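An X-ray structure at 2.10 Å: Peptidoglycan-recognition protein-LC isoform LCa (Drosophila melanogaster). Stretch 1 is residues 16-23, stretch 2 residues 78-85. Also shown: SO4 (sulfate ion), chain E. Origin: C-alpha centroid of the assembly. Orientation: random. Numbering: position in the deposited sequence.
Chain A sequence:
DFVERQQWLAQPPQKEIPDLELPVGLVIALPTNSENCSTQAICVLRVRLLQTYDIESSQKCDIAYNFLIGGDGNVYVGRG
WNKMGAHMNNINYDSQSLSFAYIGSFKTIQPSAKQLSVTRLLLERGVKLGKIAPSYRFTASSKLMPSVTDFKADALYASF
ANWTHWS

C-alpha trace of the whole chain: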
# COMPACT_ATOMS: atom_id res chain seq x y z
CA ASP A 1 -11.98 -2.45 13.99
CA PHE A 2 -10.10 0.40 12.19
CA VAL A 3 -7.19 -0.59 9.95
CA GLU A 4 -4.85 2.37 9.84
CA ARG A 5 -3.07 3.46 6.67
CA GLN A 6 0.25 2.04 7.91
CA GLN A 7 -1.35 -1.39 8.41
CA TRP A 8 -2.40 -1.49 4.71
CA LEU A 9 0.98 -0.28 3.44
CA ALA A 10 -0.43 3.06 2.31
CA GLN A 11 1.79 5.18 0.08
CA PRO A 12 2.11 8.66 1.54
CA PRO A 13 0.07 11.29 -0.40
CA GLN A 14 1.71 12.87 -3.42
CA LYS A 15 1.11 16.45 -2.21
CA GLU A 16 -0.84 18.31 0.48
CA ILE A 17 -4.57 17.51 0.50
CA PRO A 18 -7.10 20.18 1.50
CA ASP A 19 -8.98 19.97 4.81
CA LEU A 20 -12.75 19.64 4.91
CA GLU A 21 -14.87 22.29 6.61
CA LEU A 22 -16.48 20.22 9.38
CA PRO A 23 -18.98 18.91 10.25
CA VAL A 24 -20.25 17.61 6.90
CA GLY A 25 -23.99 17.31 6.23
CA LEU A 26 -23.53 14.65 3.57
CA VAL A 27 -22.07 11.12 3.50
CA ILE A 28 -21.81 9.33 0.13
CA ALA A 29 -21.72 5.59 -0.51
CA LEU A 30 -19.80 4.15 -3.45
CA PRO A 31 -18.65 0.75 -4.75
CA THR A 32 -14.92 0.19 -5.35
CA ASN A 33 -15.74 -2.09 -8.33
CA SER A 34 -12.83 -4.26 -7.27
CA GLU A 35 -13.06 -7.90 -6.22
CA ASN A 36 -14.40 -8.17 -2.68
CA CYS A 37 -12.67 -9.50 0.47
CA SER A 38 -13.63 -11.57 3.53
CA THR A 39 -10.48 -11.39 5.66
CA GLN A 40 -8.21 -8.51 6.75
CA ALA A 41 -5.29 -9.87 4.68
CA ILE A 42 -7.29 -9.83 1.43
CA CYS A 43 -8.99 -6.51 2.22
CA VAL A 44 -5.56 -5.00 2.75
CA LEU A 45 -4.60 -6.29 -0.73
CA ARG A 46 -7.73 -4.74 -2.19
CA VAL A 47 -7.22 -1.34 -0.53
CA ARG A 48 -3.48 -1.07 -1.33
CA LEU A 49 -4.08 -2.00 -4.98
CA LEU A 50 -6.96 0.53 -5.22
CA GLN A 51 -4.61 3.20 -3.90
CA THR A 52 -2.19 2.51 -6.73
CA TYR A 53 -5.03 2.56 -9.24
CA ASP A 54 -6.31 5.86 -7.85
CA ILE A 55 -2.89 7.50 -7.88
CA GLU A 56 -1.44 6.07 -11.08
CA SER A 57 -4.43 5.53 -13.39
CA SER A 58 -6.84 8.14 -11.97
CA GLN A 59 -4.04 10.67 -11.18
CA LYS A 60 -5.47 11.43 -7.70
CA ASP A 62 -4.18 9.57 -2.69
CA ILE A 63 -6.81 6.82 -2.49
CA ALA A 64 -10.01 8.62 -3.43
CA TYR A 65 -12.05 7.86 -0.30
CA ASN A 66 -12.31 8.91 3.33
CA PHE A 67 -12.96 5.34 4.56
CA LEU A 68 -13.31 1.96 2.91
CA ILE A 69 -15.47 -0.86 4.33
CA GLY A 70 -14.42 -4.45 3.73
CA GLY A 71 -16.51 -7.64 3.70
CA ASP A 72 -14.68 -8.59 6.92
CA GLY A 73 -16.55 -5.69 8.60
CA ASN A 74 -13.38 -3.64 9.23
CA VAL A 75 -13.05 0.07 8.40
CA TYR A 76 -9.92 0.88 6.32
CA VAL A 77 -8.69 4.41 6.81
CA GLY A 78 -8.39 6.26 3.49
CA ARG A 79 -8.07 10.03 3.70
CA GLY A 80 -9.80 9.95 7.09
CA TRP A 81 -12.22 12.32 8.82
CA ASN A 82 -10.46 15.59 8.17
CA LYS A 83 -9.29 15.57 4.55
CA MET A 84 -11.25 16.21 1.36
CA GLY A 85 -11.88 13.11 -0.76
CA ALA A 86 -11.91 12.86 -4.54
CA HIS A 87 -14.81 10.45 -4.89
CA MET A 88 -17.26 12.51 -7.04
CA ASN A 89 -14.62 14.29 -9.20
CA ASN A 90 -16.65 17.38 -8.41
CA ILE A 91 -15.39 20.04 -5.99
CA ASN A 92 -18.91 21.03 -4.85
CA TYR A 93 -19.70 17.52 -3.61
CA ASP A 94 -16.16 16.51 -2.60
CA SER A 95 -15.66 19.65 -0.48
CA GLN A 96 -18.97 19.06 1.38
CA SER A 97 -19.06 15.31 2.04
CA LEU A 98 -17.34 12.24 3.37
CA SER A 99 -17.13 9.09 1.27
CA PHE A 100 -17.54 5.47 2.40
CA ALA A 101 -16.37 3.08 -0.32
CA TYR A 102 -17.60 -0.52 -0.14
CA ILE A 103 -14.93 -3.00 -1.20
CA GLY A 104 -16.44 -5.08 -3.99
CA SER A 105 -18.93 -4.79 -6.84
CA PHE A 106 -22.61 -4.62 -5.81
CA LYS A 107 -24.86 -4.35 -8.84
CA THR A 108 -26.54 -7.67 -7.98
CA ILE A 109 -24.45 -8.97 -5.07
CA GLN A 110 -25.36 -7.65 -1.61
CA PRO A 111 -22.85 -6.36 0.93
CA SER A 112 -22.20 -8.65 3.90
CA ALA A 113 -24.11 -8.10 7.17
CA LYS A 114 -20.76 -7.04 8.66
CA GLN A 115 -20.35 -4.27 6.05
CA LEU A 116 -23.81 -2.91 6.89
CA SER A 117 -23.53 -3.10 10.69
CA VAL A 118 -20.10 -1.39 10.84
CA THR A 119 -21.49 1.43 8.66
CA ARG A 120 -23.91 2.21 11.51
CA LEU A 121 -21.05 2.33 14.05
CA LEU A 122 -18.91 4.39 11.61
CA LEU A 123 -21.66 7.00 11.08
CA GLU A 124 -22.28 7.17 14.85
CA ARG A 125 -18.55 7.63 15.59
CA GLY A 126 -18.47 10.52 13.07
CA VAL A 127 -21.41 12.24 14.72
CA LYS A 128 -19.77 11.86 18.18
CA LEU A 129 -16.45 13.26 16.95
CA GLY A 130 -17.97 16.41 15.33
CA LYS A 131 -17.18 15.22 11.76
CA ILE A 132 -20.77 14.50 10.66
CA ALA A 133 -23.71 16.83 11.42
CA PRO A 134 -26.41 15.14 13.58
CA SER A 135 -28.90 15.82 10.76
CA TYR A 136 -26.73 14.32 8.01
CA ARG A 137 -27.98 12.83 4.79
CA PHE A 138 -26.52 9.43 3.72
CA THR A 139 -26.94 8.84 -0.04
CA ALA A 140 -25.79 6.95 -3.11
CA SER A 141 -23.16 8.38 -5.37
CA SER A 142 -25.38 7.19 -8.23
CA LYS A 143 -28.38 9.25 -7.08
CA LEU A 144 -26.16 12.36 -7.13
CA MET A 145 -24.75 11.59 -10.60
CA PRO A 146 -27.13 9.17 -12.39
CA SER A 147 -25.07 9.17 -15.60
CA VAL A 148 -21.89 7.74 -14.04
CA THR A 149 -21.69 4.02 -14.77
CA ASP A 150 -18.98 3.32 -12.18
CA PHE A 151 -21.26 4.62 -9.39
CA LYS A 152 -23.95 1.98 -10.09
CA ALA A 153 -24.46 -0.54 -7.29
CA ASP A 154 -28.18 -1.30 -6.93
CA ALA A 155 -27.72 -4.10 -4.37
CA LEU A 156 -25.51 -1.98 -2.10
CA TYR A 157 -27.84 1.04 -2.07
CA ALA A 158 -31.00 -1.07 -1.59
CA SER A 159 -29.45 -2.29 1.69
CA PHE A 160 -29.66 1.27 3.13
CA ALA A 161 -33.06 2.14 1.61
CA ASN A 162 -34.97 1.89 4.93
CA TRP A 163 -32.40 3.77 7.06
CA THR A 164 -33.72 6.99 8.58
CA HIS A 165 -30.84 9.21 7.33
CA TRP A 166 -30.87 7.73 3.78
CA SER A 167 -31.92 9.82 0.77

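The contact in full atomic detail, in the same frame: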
# COMPACT_ATOMS: atom_id res chain seq x y z
N GLU A 16 0.13 17.93 -0.54
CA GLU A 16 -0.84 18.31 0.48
C GLU A 16 -2.27 18.14 -0.06
O GLU A 16 -2.55 18.41 -1.23
CB GLU A 16 -0.63 19.77 0.90
CG GLU A 16 0.70 20.04 1.60
CD GLU A 16 1.04 21.53 1.69
OE1 GLU A 16 2.01 21.97 1.01
OE2 GLU A 16 0.35 22.26 2.43
N ILE A 17 -3.16 17.70 0.82
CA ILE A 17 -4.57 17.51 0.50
C ILE A 17 -5.38 18.52 1.33
O ILE A 17 -5.06 18.75 2.49
CB ILE A 17 -4.98 16.05 0.78
CG1 ILE A 17 -4.33 15.17 -0.30
CG2 ILE A 17 -6.51 15.88 0.76
CD1 ILE A 17 -4.53 13.70 -0.13
N PRO A 18 -6.39 19.15 0.73
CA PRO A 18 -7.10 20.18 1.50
C PRO A 18 -7.95 19.59 2.64
O PRO A 18 -8.43 18.47 2.52
CB PRO A 18 -8.02 20.84 0.46
CG PRO A 18 -7.52 20.35 -0.87
CD PRO A 18 -6.98 19.00 -0.61
N ASP A 19 -8.09 20.34 3.72
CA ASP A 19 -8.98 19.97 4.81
C ASP A 19 -10.43 20.21 4.42
O ASP A 19 -10.75 21.18 3.73
CB ASP A 19 -8.70 20.81 6.05
CG ASP A 19 -7.31 20.60 6.62
OD1 ASP A 19 -6.82 19.46 6.64
OD2 ASP A 19 -6.75 21.60 7.11
N LEU A 20 -11.31 19.34 4.90
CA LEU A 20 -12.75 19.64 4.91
C LEU A 20 -13.14 20.69 5.95
O LEU A 20 -12.58 20.73 7.05
CB LEU A 20 -13.52 18.38 5.25
CG LEU A 20 -13.65 17.31 4.19
CD1 LEU A 20 -14.24 16.06 4.84
CD2 LEU A 20 -14.52 17.80 3.06
N GLU A 21 -14.13 21.52 5.60
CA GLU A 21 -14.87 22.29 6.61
C GLU A 21 -15.82 21.32 7.31
O GLU A 21 -16.67 20.69 6.66
CB GLU A 21 -15.68 23.41 5.98
CG GLU A 21 -14.88 24.39 5.13
CD GLU A 21 -13.85 25.15 5.94
OE1 GLU A 21 -14.17 25.56 7.08
OE2 GLU A 21 -12.73 25.36 5.42
N LEU A 22 -15.68 21.18 8.62
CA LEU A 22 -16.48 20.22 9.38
C LEU A 22 -17.50 20.94 10.27
O LEU A 22 -17.29 22.08 10.62
CB LEU A 22 -15.57 19.34 10.25
CG LEU A 22 -14.49 18.55 9.51
CD1 LEU A 22 -13.51 17.96 10.51
CD2 LEU A 22 -15.08 17.44 8.64
N PRO A 23 -18.60 20.26 10.64
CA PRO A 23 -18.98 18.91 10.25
C PRO A 23 -19.59 18.91 8.86
O PRO A 23 -20.09 19.95 8.42
CB PRO A 23 -20.04 18.53 11.29
CG PRO A 23 -20.68 19.81 11.64
CD PRO A 23 -19.58 20.86 11.56
N GLY A 78 -8.82 5.69 4.76
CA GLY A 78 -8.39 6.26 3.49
C GLY A 78 -7.80 7.62 3.80
O GLY A 78 -6.78 7.72 4.46
N ARG A 79 -8.48 8.67 3.36
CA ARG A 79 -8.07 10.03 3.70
C ARG A 79 -8.50 10.46 5.10
O ARG A 79 -8.10 11.52 5.59
CB ARG A 79 -8.62 11.02 2.68
CG ARG A 79 -8.23 10.68 1.27
CD ARG A 79 -8.46 11.84 0.31
NE ARG A 79 -8.06 11.46 -1.04
CZ ARG A 79 -7.94 12.29 -2.07
NH1 ARG A 79 -8.19 13.59 -1.93
NH2 ARG A 79 -7.53 11.82 -3.24
N GLY A 80 -9.37 9.67 5.73
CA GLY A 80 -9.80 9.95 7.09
C GLY A 80 -10.89 10.99 7.21
O GLY A 80 -11.48 11.41 6.22
N TRP A 81 -11.13 11.41 8.46
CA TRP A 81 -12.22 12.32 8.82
C TRP A 81 -12.01 13.74 8.34
O TRP A 81 -12.97 14.45 8.09
CB TRP A 81 -12.39 12.38 10.35
CG TRP A 81 -12.87 11.13 10.98
CD1 TRP A 81 -12.21 10.37 11.90
CD2 TRP A 81 -14.14 10.50 10.76
NE1 TRP A 81 -12.98 9.29 12.26
CE2 TRP A 81 -14.17 9.35 11.58
CE3 TRP A 81 -15.25 10.79 9.96
CZ2 TRP A 81 -15.28 8.49 11.62
CZ3 TRP A 81 -16.35 9.94 10.00
CH2 TRP A 81 -16.36 8.81 10.82
N ASN A 82 -10.75 14.17 8.25
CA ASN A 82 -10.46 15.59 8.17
C ASN A 82 -10.05 16.09 6.82
O ASN A 82 -9.96 17.29 6.64
CB ASN A 82 -9.38 15.94 9.18
CG ASN A 82 -9.76 15.60 10.59
OD1 ASN A 82 -10.93 15.74 10.98
ND2 ASN A 82 -8.79 15.17 11.37
N LYS A 83 -9.79 15.19 5.87
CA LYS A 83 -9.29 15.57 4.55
C LYS A 83 -10.33 15.36 3.45
O LYS A 83 -11.10 14.40 3.48
CB LYS A 83 -8.01 14.78 4.22
CG LYS A 83 -6.80 15.15 5.07
CD LYS A 83 -6.35 16.58 4.82
CE LYS A 83 -4.99 16.88 5.44
NZ LYS A 83 -4.63 18.31 5.22
N MET A 84 -10.33 16.28 2.49
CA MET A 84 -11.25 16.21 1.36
C MET A 84 -10.94 14.99 0.46
O MET A 84 -9.78 14.72 0.11
CB MET A 84 -11.12 17.51 0.57
CG MET A 84 -12.22 17.80 -0.39
SD MET A 84 -11.98 19.43 -1.14
CE MET A 84 -10.79 19.03 -2.38
N GLY A 85 -11.98 14.22 0.16
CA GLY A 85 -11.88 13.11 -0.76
C GLY A 85 -11.95 13.57 -2.19
O GLY A 85 -12.04 14.76 -2.48
S SO4 E . -2.98 21.12 7.72
O1 SO4 E . -4.10 22.00 7.40
O2 SO4 E . -3.00 19.93 6.86
O3 SO4 E . -3.05 20.71 9.11
O4 SO4 E . -1.73 21.84 7.48
O HOH W 1 -2.11 17.11 3.35
O HOH W 2 -10.75 19.45 8.35

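Neither stretch forms a regular helix or strand, yet the two backbones meet in a single beta bridge that pairs D19 with K83, whose CA atoms lie 4.4 Å apart. Two hydrogen bonds define it. The amide N of M84 donates to the carbonyl O of P18 over 2.9 Å, with an almost straight N-H...O angle of 177°, and the amide N of L20 donates to the carbonyl O of N82 over 3.0 Å at a more bent 153°. The paired residues are thus flanked by the bonds and make neither of them through their own amides or carbonyls. The carbonyl O of N82 also receives a CA-H...O contact from the CA of D19, at 3.4 Å. A water extends the link beyond the bridge, donating to L20 O at 2.6 Å and to N82 O at 2.9 Å, so that N82 O serves both the direct and the water-mediated connection.

K83 ties the stretches together a second time through its side chain. Its CA-to-CB bond points away overall, but with chi1 and chi2 both in m the chain bends so that its end comes nearer to stretch 1. There K83 NZ donates to the carbonyl O of I17 at 2.8 Å and forms a salt bridge with OD1 of D19 at 2.9 Å. K83 NZ also donates to O2 of the sulfate ion at 2.8 Å, while a water that accepts from I17 N at 2.8 Å accepts only weakly from K83 NZ at 3.4 Å. The ammonium group is therefore surrounded by oxygen acceptors, two of them on groups that can carry negative charge. The other carboxylate oxygen of D19, OD2, lies just 2.7 Å from sulfate O1.

Several other side chains pack beside this polar framework. I17 points toward stretch 2, its CG2 reaching 3.5 Å from the carbonyl O of M84 and its CD1 lying over one face of the R79 guanidinium. R79 NH1 donates to M84 O at 2.8 Å, a bond within stretch 2 that helps hold the guanidinium beside I17. M84 makes apolar contacts with two residues of stretch 1: its CE lies 3.8 Å from CG of P18, and its CG lies 4.1 Å from CD2 of L20. Farther along, L22 closes the contact, with CD2 at 3.7 Å from the carbonyl O of W81 and CD1 at 3.4 Å from OD1 of N82.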